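Long-range contacts in Baccell_00875 (Bacteroides cellulosilyticus DSM 14838, PDB 5NO8), which is a polysaccharide lyase that probably removes L-rhamnose caps from arabinogalactan proteins by cleaving their linkage to glucuronic acid: residues W54-D59 and N149-D154; Q157-R162 and G182-H187; W203-K208 and Y663-V668; N211-G216 and E537-Q542. All blocks are in the same frame, centred on the assembly; numbering follows the deposited sequence.

Contact 1 (W54-D59 and N149-D154)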
loop_
_atom_site.group_PDB
_atom_site.type_symbol
_atom_site.label_atom_id
_atom_site.label_comp_id
_atom_site.label_asym_id
_atom_site.label_seq_id
_atom_site.Cartn_x
_atom_site.Cartn_y
_atom_site.Cartn_z
ATOM N N TRP A 54 16.637 4.300 -13.266
ATOM C CA TRP A 54 15.828 3.421 -12.418
ATOM C C TRP A 54 16.305 3.388 -10.978
ATOM O O TRP A 54 15.591 2.845 -10.107
ATOM C CB TRP A 54 15.760 2.026 -13.021
ATOM C CG TRP A 54 14.954 2.044 -14.271
ATOM C CD1 TRP A 54 15.387 2.351 -15.550
ATOM C CD2 TRP A 54 13.550 1.834 -14.376
ATOM N NE1 TRP A 54 14.340 2.304 -16.424
ATOM C CE2 TRP A 54 13.201 1.985 -15.736
ATOM C CE3 TRP A 54 12.552 1.487 -13.457
ATOM C CZ2 TRP A 54 11.887 1.827 -16.185
ATOM C CZ3 TRP A 54 11.264 1.317 -13.906
ATOM C CH2 TRP A 54 10.937 1.494 -15.262
ATOM N N VAL A 55 17.461 3.981 -10.706
ATOM C CA VAL A 55 17.934 4.156 -9.323
ATOM C C VAL A 55 17.993 5.613 -8.878
ATOM O O VAL A 55 18.114 6.547 -9.692
ATOM C CB VAL A 55 19.295 3.454 -9.049
ATOM C CG1 VAL A 55 19.204 1.966 -9.306
ATOM C CG2 VAL A 55 20.446 4.030 -9.848
ATOM N N VAL A 56 17.891 5.792 -7.569
ATOM C CA VAL A 56 18.099 7.074 -6.925
ATOM C C VAL A 56 19.576 7.410 -7.108
ATOM O O VAL A 56 20.411 6.525 -6.982
ATOM C CB VAL A 56 17.762 7.007 -5.415
ATOM C CG1 VAL A 56 17.952 8.369 -4.744
ATOM C CG2 VAL A 56 16.323 6.535 -5.211
ATOM N N LYS A 57 19.895 8.673 -7.374
ATOM C CA LYS A 57 21.310 9.075 -7.424
ATOM C C LYS A 57 21.916 9.024 -6.040
ATOM O O LYS A 57 21.294 9.435 -5.063
ATOM C CB LYS A 57 21.470 10.456 -8.047
ATOM C CG LYS A 57 21.239 10.414 -9.553
ATOM C CD LYS A 57 21.589 11.733 -10.215
ATOM C CE LYS A 57 20.597 12.802 -9.815
ATOM N NZ LYS A 57 20.719 14.013 -10.665
ATOM N N THR A 58 23.131 8.500 -5.945
ATOM C CA THR A 58 23.752 8.268 -4.644
ATOM C C THR A 58 25.028 9.112 -4.525
ATOM O O THR A 58 26.037 8.682 -3.979
ATOM C CB THR A 58 23.986 6.758 -4.418
ATOM O OG1 THR A 58 24.609 6.176 -5.575
ATOM C CG2 THR A 58 22.655 6.044 -4.169
ATOM N N ASP A 59 24.942 10.342 -5.023
ATOM C CA ASP A 59 26.029 11.330 -4.917
ATOM C C ASP A 59 25.567 12.592 -4.203
ATOM O O ASP A 59 26.203 13.630 -4.317
ATOM C CB ASP A 59 26.556 11.678 -6.326
ATOM C CG ASP A 59 25.482 12.264 -7.255
ATOM O OD1 ASP A 59 24.291 12.442 -6.865
ATOM O OD2 ASP A 59 25.831 12.560 -8.421
ATOM N N ASN A 149 14.163 3.940 -7.876
ATOM C CA ASN A 149 13.816 5.371 -7.898
ATOM C C ASN A 149 12.319 5.568 -7.662
ATOM O O ASN A 149 11.571 5.930 -8.574
ATOM C CB ASN A 149 14.292 5.970 -9.241
ATOM C CG ASN A 149 14.508 7.468 -9.193
ATOM O OD1 ASN A 149 14.478 8.087 -8.144
ATOM N ND2 ASN A 149 14.745 8.058 -10.374
ATOM N N ASP A 150 11.892 5.249 -6.442
ATOM C CA ASP A 150 10.490 5.232 -6.040
ATOM C C ASP A 150 10.312 6.393 -5.075
ATOM O O ASP A 150 10.576 6.305 -3.860
ATOM C CB ASP A 150 10.121 3.892 -5.388
ATOM C CG ASP A 150 8.616 3.732 -5.154
ATOM O OD1 ASP A 150 7.885 4.758 -4.999
ATOM O OD2 ASP A 150 8.144 2.559 -5.142
ATOM N N ASN A 151 9.911 7.526 -5.635
ATOM C CA ASN A 151 9.708 8.736 -4.858
ATOM C C ASN A 151 8.840 9.711 -5.672
ATOM O O ASN A 151 8.557 9.452 -6.837
ATOM C CB ASN A 151 11.055 9.345 -4.435
ATOM C CG ASN A 151 12.028 9.439 -5.582
ATOM O OD1 ASN A 151 11.841 10.273 -6.460
ATOM N ND2 ASN A 151 13.065 8.561 -5.593
ATOM N N TYR A 152 8.406 10.780 -5.018
ATOM C CA TYR A 152 7.335 11.636 -5.490
ATOM C C TYR A 152 7.769 13.100 -5.531
ATOM O O TYR A 152 7.270 13.904 -4.751
ATOM C CB TYR A 152 6.132 11.514 -4.550
ATOM C CG TYR A 152 5.520 10.128 -4.390
ATOM C CD1 TYR A 152 5.335 9.279 -5.487
ATOM C CD2 TYR A 152 5.032 9.715 -3.143
ATOM C CE1 TYR A 152 4.735 8.018 -5.336
ATOM C CE2 TYR A 152 4.422 8.475 -2.985
ATOM C CZ TYR A 152 4.285 7.623 -4.060
ATOM O OH TYR A 152 3.668 6.368 -3.885
ATOM N N PRO A 153 8.694 13.456 -6.429
ATOM C CA PRO A 153 9.115 14.876 -6.509
ATOM C C PRO A 153 7.982 15.783 -7.022
ATOM O O PRO A 153 7.758 16.837 -6.459
ATOM C CB PRO A 153 10.290 14.840 -7.494
ATOM C CG PRO A 153 10.054 13.612 -8.317
ATOM C CD PRO A 153 9.409 12.619 -7.407
ATOM N N ASP A 154 7.272 15.351 -8.057
ATOM C CA ASP A 154 6.099 16.055 -8.614
ATOM C C ASP A 154 5.435 15.130 -9.634
ATOM O O ASP A 154 6.064 14.158 -10.070
ATOM C CB ASP A 154 6.477 17.402 -9.255
ATOM C CG ASP A 154 7.513 17.276 -10.362
ATOM O OD1 ASP A 154 7.231 16.715 -11.439
ATOM O OD2 ASP A 154 8.621 17.806 -10.179
#
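Two loops of the beta-rich N-terminal region meet here. Loop 54-59 belongs to the long connection between strands 40-45 and 75-81; loop 149-154 leads from strand 137-145 into helix 155-161. One backbone bond ties them. Asn-149 N donates to Trp-54 O over 2.9 Å; at 140° it is bent, and the donor stands above the carbonyl plane. The closest CA pair of the two segments lies beside this bond, Val-55 CA 4.5 Å from Asn-149 CA.

Asn-149 also supplies most of the side-chain packing. Its CG is anti to the backbone N, which lays the amide along the Val-55 to Val-56 backbone, CB resting 3.7 Å from Val-55 C. Val-56 crosses it obliquely and brings only CG2, the methyl anti to the carbonyl carbon, to 3.8 Å from Asn-149 OD1. The same methyl brushes the amide nitrogen of Asn-151.

The Asn-149 amide is gripped at both ends: Asn-53 O receives ND2, while OD1 accepts from Gln-62 NE2 and from Asn-151. Asn-151 OD1 in turn accepts from Arg-162 NE, so buried amides and a guanidinium satisfy one another in a chain. Beyond the contact, Asp-150 pairs with Arg-215 in a salt bridge, and Asp-154 caps the start of helix 155-161 through Gln-157 N. For Asn-151, CG sits in the crowded position between backbone N and carbonyl carbon (chi1 48°), turning ND2 back along its own loop to meet Asn-149 OD1 at 3.0 Å, in the carbonyl plane and at 156°.

Contact 2 (Q157-R162 and G182-H187)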
loop_
_atom_site.group_PDB
_atom_site.type_symbol
_atom_site.label_atom_id
_atom_site.label_comp_id
_atom_site.label_asym_id
_atom_site.label_seq_id
_atom_site.Cartn_x
_atom_site.Cartn_y
_atom_site.Cartn_z
ATOM N N GLN A 157 7.461 14.514 -13.225
ATOM C CA GLN A 157 8.625 13.627 -13.119
ATOM C C GLN A 157 8.222 12.206 -12.701
ATOM O O GLN A 157 8.828 11.238 -13.140
ATOM C CB GLN A 157 9.634 14.180 -12.134
ATOM C CG GLN A 157 10.377 15.395 -12.631
ATOM C CD GLN A 157 11.419 15.809 -11.616
ATOM O OE1 GLN A 157 11.144 16.617 -10.737
ATOM N NE2 GLN A 157 12.603 15.220 -11.702
ATOM N N CYS A 158 7.212 12.088 -11.837
ATOM C CA CYS A 158 6.743 10.755 -11.417
ATOM C C CYS A 158 6.241 9.947 -12.592
ATOM O O CYS A 158 6.687 8.842 -12.824
ATOM C CB CYS A 158 5.645 10.858 -10.389
ATOM S SG CYS A 158 6.261 11.379 -8.808
ATOM N N ILE A 159 5.340 10.548 -13.359
ATOM C CA ILE A 159 4.716 9.892 -14.487
ATOM C C ILE A 159 5.733 9.398 -15.520
ATOM O O ILE A 159 5.602 8.298 -16.063
ATOM C CB ILE A 159 3.650 10.862 -15.081
ATOM C CG1 ILE A 159 2.415 10.884 -14.163
ATOM C CG2 ILE A 159 3.304 10.571 -16.522
ATOM C CD1 ILE A 159 1.590 9.627 -14.132
ATOM N N ASN A 160 6.760 10.206 -15.777
ATOM C CA ASN A 160 7.710 9.896 -16.833
ATOM C C ASN A 160 8.982 9.202 -16.369
ATOM O O ASN A 160 9.619 8.532 -17.174
ATOM C CB ASN A 160 8.060 11.194 -17.565
ATOM C CG ASN A 160 6.873 11.728 -18.342
ATOM O OD1 ASN A 160 6.436 11.124 -19.325
ATOM N ND2 ASN A 160 6.334 12.842 -17.893
ATOM N N SER A 161 9.349 9.408 -15.110
ATOM C CA SER A 161 10.729 9.161 -14.651
ATOM C C SER A 161 10.907 8.548 -13.263
ATOM O O SER A 161 12.022 8.581 -12.740
ATOM C CB SER A 161 11.489 10.502 -14.655
ATOM O OG SER A 161 11.353 11.124 -15.923
ATOM N N ARG A 162 9.834 8.032 -12.667
ATOM C CA ARG A 162 9.906 7.319 -11.380
ATOM C C ARG A 162 9.130 6.027 -11.497
ATOM O O ARG A 162 8.358 5.838 -12.435
ATOM C CB ARG A 162 9.375 8.159 -10.220
ATOM C CG ARG A 162 10.103 9.481 -9.982
ATOM C CD ARG A 162 11.537 9.234 -9.524
ATOM N NE ARG A 162 12.226 10.463 -9.171
ATOM C CZ ARG A 162 12.796 11.295 -10.051
ATOM N NH1 ARG A 162 12.767 11.042 -11.348
ATOM N NH2 ARG A 162 13.384 12.403 -9.619
ATOM N N GLY A 182 3.705 6.494 -14.749
ATOM C CA GLY A 182 2.763 6.814 -15.837
ATOM C C GLY A 182 2.321 5.639 -16.674
ATOM O O GLY A 182 1.589 5.818 -17.632
ATOM N N ASP A 183 2.814 4.445 -16.358
ATOM C CA ASP A 183 2.535 3.217 -17.085
ATOM C C ASP A 183 3.173 3.107 -18.462
ATOM O O ASP A 183 2.906 2.145 -19.165
ATOM C CB ASP A 183 1.025 2.917 -17.175
ATOM C CG ASP A 183 0.736 1.449 -17.478
ATOM O OD1 ASP A 183 1.293 0.582 -16.779
ATOM O OD2 ASP A 183 -0.025 1.166 -18.418
ATOM N N PHE A 184 4.048 4.039 -18.839
ATOM C CA PHE A 184 4.672 3.980 -20.160
ATOM C C PHE A 184 5.807 2.952 -20.116
ATOM O O PHE A 184 6.615 2.972 -19.198
ATOM C CB PHE A 184 5.258 5.329 -20.575
ATOM C CG PHE A 184 4.296 6.474 -20.466
ATOM C CD1 PHE A 184 3.216 6.569 -21.332
ATOM C CD2 PHE A 184 4.474 7.463 -19.492
ATOM C CE1 PHE A 184 2.320 7.632 -21.233
ATOM C CE2 PHE A 184 3.583 8.522 -19.391
ATOM C CZ PHE A 184 2.508 8.607 -20.261
ATOM N N THR A 185 5.846 2.090 -21.118
ATOM C CA THR A 185 6.910 1.110 -21.290
ATOM C C THR A 185 8.177 1.830 -21.773
ATOM O O THR A 185 8.082 2.946 -22.289
ATOM C CB THR A 185 6.510 0.049 -22.320
ATOM O OG1 THR A 185 6.199 0.679 -23.567
ATOM C CG2 THR A 185 5.277 -0.733 -21.855
ATOM N N PRO A 186 9.364 1.251 -21.573
ATOM C CA PRO A 186 9.575 0.005 -20.837
ATOM C C PRO A 186 9.506 0.150 -19.318
ATOM O O PRO A 186 9.725 1.222 -18.757
ATOM C CB PRO A 186 11.001 -0.370 -21.220
ATOM C CG PRO A 186 11.671 0.950 -21.390
ATOM C CD PRO A 186 10.638 1.832 -22.027
ATOM N N HIS A 187 9.213 -0.979 -18.688
ATOM C CA HIS A 187 9.322 -1.141 -17.258
ATOM C C HIS A 187 10.541 -2.014 -16.950
ATOM O O HIS A 187 11.216 -2.491 -17.855
ATOM C CB HIS A 187 8.053 -1.783 -16.768
ATOM C CG HIS A 187 6.832 -1.010 -17.138
ATOM N ND1 HIS A 187 6.561 0.232 -16.620
ATOM C CD2 HIS A 187 5.808 -1.303 -17.983
ATOM C CE1 HIS A 187 5.416 0.673 -17.123
ATOM N NE2 HIS A 187 4.945 -0.235 -17.961
#
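This is a helix-to-loop contact within the beta-rich N-terminal region: the C-terminal part of helix 155-161, just ahead of the edge strand 163-168, packs on the loop 182-187 that joins the antiparallel neighbours 175-180 and 187-194. The backbones meet directly, Ile-159 CA 3.9 Å from Gly-182 CA. Gly-182 N gives a weak bond to Ile-159 O, 2.9 Å long but bent to 128°. The approach depends on glycine, since a beta carbon at this position would point at the helix and run into Ile-159 O.

Ile-159 uses both of its branches. CD1, at the end of the branch beside the backbone N, presses on Gly-182 CA at 3.5 Å, tighter than usual for two carbons. CG2, anti to the backbone N, reaches the edge of the Phe-184 ring near its plane, 3.5 Å from CE2. Gly-182 O of the same loop lies 3.7 Å above the centre of one face of the Phe-184 ring. Helix 562-576 adds Val-574 against Ile-159.

At the more open margin Asn-160 lies alongside Phe-184, pointing the same way, its amide only 4° from the ring plane. Arg-50 serves both residues, donating from NE to Asn-160 OD1 and making a cation-pi contact with Phe-184. Arg-180 joins the same backbones, bonding to Asn-160 O, Phe-184 O and Pro-186 O, the last beyond a cis peptide. Arg-162 folds back so that NH1 meets Ser-161 O at 2.9 Å, with the acceptor close to the guanidinium plane.

Contact 3 (W203-K208 and Y663-V668)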
loop_
_atom_site.group_PDB
_atom_site.type_symbol
_atom_site.label_atom_id
_atom_site.label_comp_id
_atom_site.label_asym_id
_atom_site.label_seq_id
_atom_site.Cartn_x
_atom_site.Cartn_y
_atom_site.Cartn_z
ATOM N N TRP A 203 15.577 2.380 4.327
ATOM C CA TRP A 203 16.494 3.314 4.967
ATOM C C TRP A 203 16.178 4.746 4.536
ATOM O O TRP A 203 15.605 4.953 3.470
ATOM C CB TRP A 203 17.962 2.971 4.624
ATOM C CG TRP A 203 18.383 1.656 5.114
ATOM C CD1 TRP A 203 18.384 0.488 4.423
ATOM C CD2 TRP A 203 18.831 1.353 6.416
ATOM N NE1 TRP A 203 18.837 -0.531 5.220
ATOM C CE2 TRP A 203 19.101 -0.032 6.456
ATOM C CE3 TRP A 203 19.049 2.120 7.562
ATOM C CZ2 TRP A 203 19.587 -0.669 7.603
ATOM C CZ3 TRP A 203 19.484 1.497 8.695
ATOM C CH2 TRP A 203 19.766 0.111 8.711
ATOM N N GLU A 204 16.553 5.702 5.392
ATOM C CA GLU A 204 16.456 7.158 5.123
ATOM C C GLU A 204 15.017 7.698 5.009
ATOM O O GLU A 204 14.623 8.364 4.031
ATOM C CB GLU A 204 17.288 7.548 3.911
ATOM C CG GLU A 204 18.756 7.171 4.012
ATOM C CD GLU A 204 19.469 7.909 5.138
ATOM O OE1 GLU A 204 19.048 9.034 5.470
ATOM O OE2 GLU A 204 20.432 7.371 5.715
ATOM N N ARG A 205 14.239 7.410 6.033
ATOM C CA ARG A 205 12.965 8.091 6.222
ATOM C C ARG A 205 13.068 9.069 7.393
ATOM O O ARG A 205 13.862 8.872 8.324
ATOM C CB ARG A 205 11.853 7.085 6.468
ATOM C CG ARG A 205 11.688 6.070 5.343
ATOM C CD ARG A 205 11.411 6.698 3.978
ATOM N NE ARG A 205 10.242 7.600 3.912
ATOM C CZ ARG A 205 8.972 7.236 3.685
ATOM N NH1 ARG A 205 8.633 5.954 3.518
ATOM N NH2 ARG A 205 8.003 8.167 3.658
ATOM N N GLY A 206 12.229 10.096 7.360
ATOM C CA GLY A 206 12.208 11.102 8.437
ATOM C C GLY A 206 11.568 12.394 8.004
ATOM O O GLY A 206 11.534 12.716 6.813
ATOM N N ARG A 207 11.097 13.154 8.987
ATOM C CA ARG A 207 10.520 14.470 8.740
ATOM C C ARG A 207 11.490 15.363 7.955
ATOM O O ARG A 207 11.079 16.069 7.031
ATOM C CB ARG A 207 10.116 15.108 10.073
ATOM N N LYS A 208 12.777 15.282 8.287
ATOM C CA LYS A 208 13.831 16.057 7.592
ATOM C C LYS A 208 14.454 15.350 6.374
ATOM O O LYS A 208 15.458 15.825 5.817
ATOM C CB LYS A 208 14.942 16.391 8.586
ATOM N N TYR A 663 10.786 -5.433 6.998
ATOM C CA TYR A 663 11.462 -6.083 8.098
ATOM C C TYR A 663 11.872 -5.063 9.147
ATOM O O TYR A 663 11.623 -5.243 10.340
ATOM C CB TYR A 663 12.676 -6.837 7.543
ATOM C CG TYR A 663 13.621 -7.427 8.576
ATOM C CD1 TYR A 663 13.176 -8.309 9.536
ATOM C CD2 TYR A 663 14.970 -7.161 8.507
ATOM C CE1 TYR A 663 14.042 -8.869 10.466
ATOM C CE2 TYR A 663 15.864 -7.676 9.426
ATOM C CZ TYR A 663 15.408 -8.538 10.405
ATOM O OH TYR A 663 16.326 -9.035 11.313
ATOM N N LYS A 664 12.548 -4.021 8.682
ATOM C CA LYS A 664 12.971 -2.899 9.508
ATOM C C LYS A 664 12.914 -1.624 8.705
ATOM O O LYS A 664 12.928 -1.630 7.466
ATOM C CB LYS A 664 14.404 -3.088 10.016
ATOM C CG LYS A 664 14.570 -4.247 10.986
ATOM C CD LYS A 664 16.007 -4.495 11.390
ATOM C CE LYS A 664 16.067 -5.569 12.466
ATOM N NZ LYS A 664 17.448 -5.896 12.903
ATOM N N ILE A 665 12.816 -0.530 9.437
ATOM C CA ILE A 665 12.860 0.808 8.874
ATOM C C ILE A 665 13.895 1.584 9.668
ATOM O O ILE A 665 13.745 1.812 10.889
ATOM C CB ILE A 665 11.478 1.477 8.964
ATOM C CG1 ILE A 665 10.441 0.676 8.151
ATOM C CG2 ILE A 665 11.565 2.926 8.474
ATOM C CD1 ILE A 665 9.036 0.799 8.684
ATOM N N ASP A 666 14.984 1.971 8.988
ATOM C CA ASP A 666 16.124 2.649 9.634
ATOM C C ASP A 666 16.625 1.916 10.870
ATOM O O ASP A 666 16.989 2.535 11.881
ATOM C CB ASP A 666 15.783 4.114 9.961
ATOM C CG ASP A 666 15.888 5.016 8.750
ATOM O OD1 ASP A 666 16.931 4.991 8.052
ATOM O OD2 ASP A 666 14.893 5.699 8.455
ATOM N N GLY A 667 16.636 0.585 10.789
ATOM C CA GLY A 667 17.120 -0.261 11.869
ATOM C C GLY A 667 16.138 -0.616 12.966
ATOM O O GLY A 667 16.473 -1.408 13.868
ATOM N N VAL A 668 14.938 -0.033 12.904
ATOM C CA VAL A 668 13.895 -0.252 13.889
ATOM C C VAL A 668 13.016 -1.384 13.373
ATOM O O VAL A 668 12.535 -1.341 12.254
ATOM C CB VAL A 668 13.071 1.027 14.098
ATOM C CG1 VAL A 668 11.843 0.787 15.000
ATOM C CG2 VAL A 668 13.959 2.134 14.664
#
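The tight part of this contact is a carboxylate held by two successive backbone amides. Glu-204 N donates to Asp-666 OD1 over 2.8 Å at 158°, and Arg-205 N donates to Asp-666 OD2 over 3.0 Å at 162°. Each oxygen uses its syn lone pair, the one on the side of the other oxygen, so the two nearly straight bonds fix the rotation of the group. Asp-666 CG lies beside its own backbone N, which swings the carboxylate across to the other loop although the CB bond starts away from it. The two peptide N-H groups would probably favour the ionised form, against the nearby Arg-205 O and the Glu-204 carboxylate. The Trp-203 indole closes the packing, crossing the carboxylate obliquely with the planes 71° apart. Its six-membered ring lies along the turn backbone, CE3 3.6 Å from Asp-666 OD1 and CZ3 3.7 Å from Gly-667 N, while NE1 bonds to Tyr-76 OH.

The aspartate owes its place to a beta hairpin. Strands 664-665 and 668-669 are joined by a type I' turn from Ile-665 to Val-668, with Asp-666 and Gly-667 at its corners; strand 664-665 runs parallel to 199-203, and so joins a late part of the chain to a sheet of the N-terminal region.

The contact is looser elsewhere. Gly-667, with a positive phi suited to glycine, is exposed to solvent. On the buried flank Arg-205 CG only approaches Ile-665 CG2, at 4.4 Å; its chain then bends away at chi2 and chi3 to bring the guanidinium to Asn-211 O and His-594 O.

Contact 4 (N211-G216 and E537-Q542)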
loop_
_atom_site.group_PDB
_atom_site.type_symbol
_atom_site.label_atom_id
_atom_site.label_comp_id
_atom_site.label_asym_id
_atom_site.label_seq_id
_atom_site.Cartn_x
_atom_site.Cartn_y
_atom_site.Cartn_z
ATOM N N ASN A 211 10.112 13.561 4.251
ATOM C CA ASN A 211 8.820 13.193 4.875
ATOM C C ASN A 211 8.076 12.160 4.008
ATOM O O ASN A 211 8.660 11.123 3.715
ATOM C CB ASN A 211 7.985 14.447 5.281
ATOM C CG ASN A 211 7.715 15.403 4.126
ATOM O OD1 ASN A 211 8.562 16.263 3.791
ATOM N ND2 ASN A 211 6.522 15.291 3.522
ATOM N N SER A 212 6.839 12.434 3.571
ATOM C CA SER A 212 6.043 11.514 2.766
ATOM C C SER A 212 6.440 11.361 1.303
ATOM O O SER A 212 5.881 10.500 0.604
ATOM C CB SER A 212 4.562 11.965 2.823
ATOM O OG SER A 212 4.177 12.275 4.174
ATOM N N GLN A 213 7.385 12.181 0.819
ATOM C CA GLN A 213 7.600 12.349 -0.612
ATOM C C GLN A 213 8.626 11.387 -1.215
ATOM O O GLN A 213 8.976 11.499 -2.391
ATOM C CB GLN A 213 8.057 13.786 -0.916
ATOM C CG GLN A 213 7.324 14.902 -0.191
ATOM C CD GLN A 213 5.826 14.877 -0.420
ATOM O OE1 GLN A 213 5.338 14.344 -1.420
ATOM N NE2 GLN A 213 5.092 15.475 0.503
ATOM N N THR A 214 9.104 10.438 -0.408
ATOM C CA THR A 214 10.020 9.438 -0.891
ATOM C C THR A 214 9.783 8.134 -0.181
ATOM O O THR A 214 9.498 8.154 0.991
ATOM C CB THR A 214 11.474 9.847 -0.649
ATOM O OG1 THR A 214 12.324 8.810 -1.134
ATOM C CG2 THR A 214 11.795 10.095 0.831
ATOM N N ARG A 215 9.960 7.029 -0.895
ATOM C CA ARG A 215 9.845 5.726 -0.290
ATOM C C ARG A 215 11.098 5.392 0.501
ATOM O O ARG A 215 11.103 4.467 1.313
ATOM C CB ARG A 215 9.573 4.681 -1.335
ATOM C CG ARG A 215 9.051 3.381 -0.756
ATOM C CD ARG A 215 8.348 2.588 -1.795
ATOM N NE ARG A 215 7.973 1.276 -1.295
ATOM C CZ ARG A 215 7.610 0.276 -2.077
ATOM N NH1 ARG A 215 7.558 0.431 -3.417
ATOM N NH2 ARG A 215 7.300 -0.894 -1.526
ATOM N N GLY A 216 12.170 6.149 0.278
ATOM C CA GLY A 216 13.430 5.885 0.907
ATOM C C GLY A 216 14.284 4.943 0.068
ATOM O O GLY A 216 14.089 4.800 -1.142
ATOM N N GLU A 537 -1.334 16.720 0.011
ATOM C CA GLU A 537 -0.569 16.518 1.232
ATOM C C GLU A 537 0.674 15.650 0.952
ATOM O O GLU A 537 1.641 15.653 1.716
ATOM C CB GLU A 537 -1.502 15.966 2.320
ATOM C CG GLU A 537 -2.552 17.032 2.687
ATOM C CD GLU A 537 -3.654 16.580 3.636
ATOM O OE1 GLU A 537 -3.754 15.366 3.931
ATOM O OE2 GLU A 537 -4.442 17.465 4.066
ATOM N N VAL A 538 0.637 14.929 -0.167
ATOM C CA VAL A 538 1.809 14.289 -0.764
ATOM C C VAL A 538 1.824 14.811 -2.197
ATOM O O VAL A 538 0.772 15.164 -2.727
ATOM C CB VAL A 538 1.675 12.747 -0.718
ATOM C CG1 VAL A 538 2.954 12.047 -1.164
ATOM C CG2 VAL A 538 1.278 12.280 0.683
ATOM N N ASN A 539 2.997 14.874 -2.828
ATOM C CA ASN A 539 3.119 15.515 -4.153
ATOM C C ASN A 539 2.441 14.737 -5.262
ATOM O O ASN A 539 1.924 15.317 -6.211
ATOM C CB ASN A 539 4.590 15.743 -4.552
ATOM C CG ASN A 539 5.334 16.677 -3.611
ATOM O OD1 ASN A 539 6.579 16.576 -3.473
ATOM N ND2 ASN A 539 4.606 17.563 -2.938
ATOM N N TYR A 540 2.480 13.415 -5.146
ATOM C CA TYR A 540 1.809 12.548 -6.076
ATOM C C TYR A 540 1.573 11.285 -5.299
ATOM O O TYR A 540 2.482 10.829 -4.634
ATOM C CB TYR A 540 2.716 12.278 -7.280
ATOM C CG TYR A 540 2.161 11.292 -8.260
ATOM C CD1 TYR A 540 1.200 11.671 -9.193
ATOM C CD2 TYR A 540 2.582 9.951 -8.252
ATOM C CE1 TYR A 540 0.661 10.757 -10.083
ATOM C CE2 TYR A 540 2.060 9.032 -9.155
ATOM C CZ TYR A 540 1.093 9.440 -10.059
ATOM O OH TYR A 540 0.573 8.538 -10.954
ATOM N N GLU A 541 0.384 10.703 -5.400
ATOM C CA GLU A 541 0.091 9.463 -4.658
ATOM C C GLU A 541 -1.228 8.851 -5.060
ATOM O O GLU A 541 -2.058 9.472 -5.737
ATOM C CB GLU A 541 0.071 9.729 -3.151
ATOM C CG GLU A 541 -0.916 10.819 -2.739
ATOM C CD GLU A 541 -1.621 10.510 -1.425
ATOM O OE1 GLU A 541 -2.100 9.345 -1.283
ATOM O OE2 GLU A 541 -1.728 11.410 -0.551
ATOM N N GLN A 542 -1.446 7.629 -4.584
ATOM C CA GLN A 542 -2.654 6.915 -4.893
ATOM C C GLN A 542 -3.937 7.593 -4.409
ATOM O O GLN A 542 -4.977 7.457 -5.074
ATOM C CB GLN A 542 -2.553 5.472 -4.381
ATOM C CG GLN A 542 -3.835 4.645 -4.530
ATOM C CD GLN A 542 -4.667 4.631 -3.274
ATOM O OE1 GLN A 542 -4.297 5.205 -2.265
ATOM N NE2 GLN A 542 -5.804 3.951 -3.334
HETATM O O HOH W 1 2.259 13.997 3.976
#
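Gln-213 carries this contact. Its OE1 accepts from Asn-539 N at 2.8 Å and 160°, the donor lying in the carbonyl plane on a lone pair. The side chain gets there by bending at chi2 (-56°), which turns the amide across the loop 537-542. There it stacks on the Asn-539 amide, the planes 19° apart and the two side chains crossing at about a right angle. Val-538 borders the same oxygen: CG1, anti to the backbone N, comes within 3.3 Å of Gln-213 OE1, while CG2 meets Ser-212 CB at 3.9 Å.

A water forms a second link, 2.6 Å from Ser-212 OG and donating to Glu-537 O at 2.9 Å. Trp-599 NE1 also bonds to Ser-212 OG, and Arg-447 holds the Glu-537 carboxylate in a salt bridge.

Further out, an ST turn shapes the loop 211-216, Gly-216 N donating to Thr-214 OG1 at 3.0 Å. Arg-215 forms a salt bridge with Asp-608. On the other side Glu-541 caps helix 542-559 and forms a salt bridge with Arg-593; it also bonds to a glycerol, probably from crystallisation, so a small polar molecule can be held beside this junction of the beta-rich N-terminal region and the helical domain. The direct bond is directional and fixes the Gln-213 amide through OE1, whereas the Ser-212 to Glu-537 link depends on a bound solvent molecule.

In the fold
Contacts 1 and 2 are buried and touch each other, and both involve the connection through helix 155-161. Contacts 3 and 4 are only partly buried and join parts far apart in sequence, each using the connection between strands 199-203 and 217-221. Contact 4, nearest of the four to the centre of the chain, also touches contact 1, where Tyr-152 and Gln-213 share a backbone hydrogen bond, and contact 2, where Tyr-540 packs on helix 155-161. Contact 3 lies well apart from contact 2. Chemistry follows place: close apolar and glycine packing in contact 2, buried amides in contact 1, a carboxylate between peptide N-H groups in contact 3, an amide and a water in contact 4.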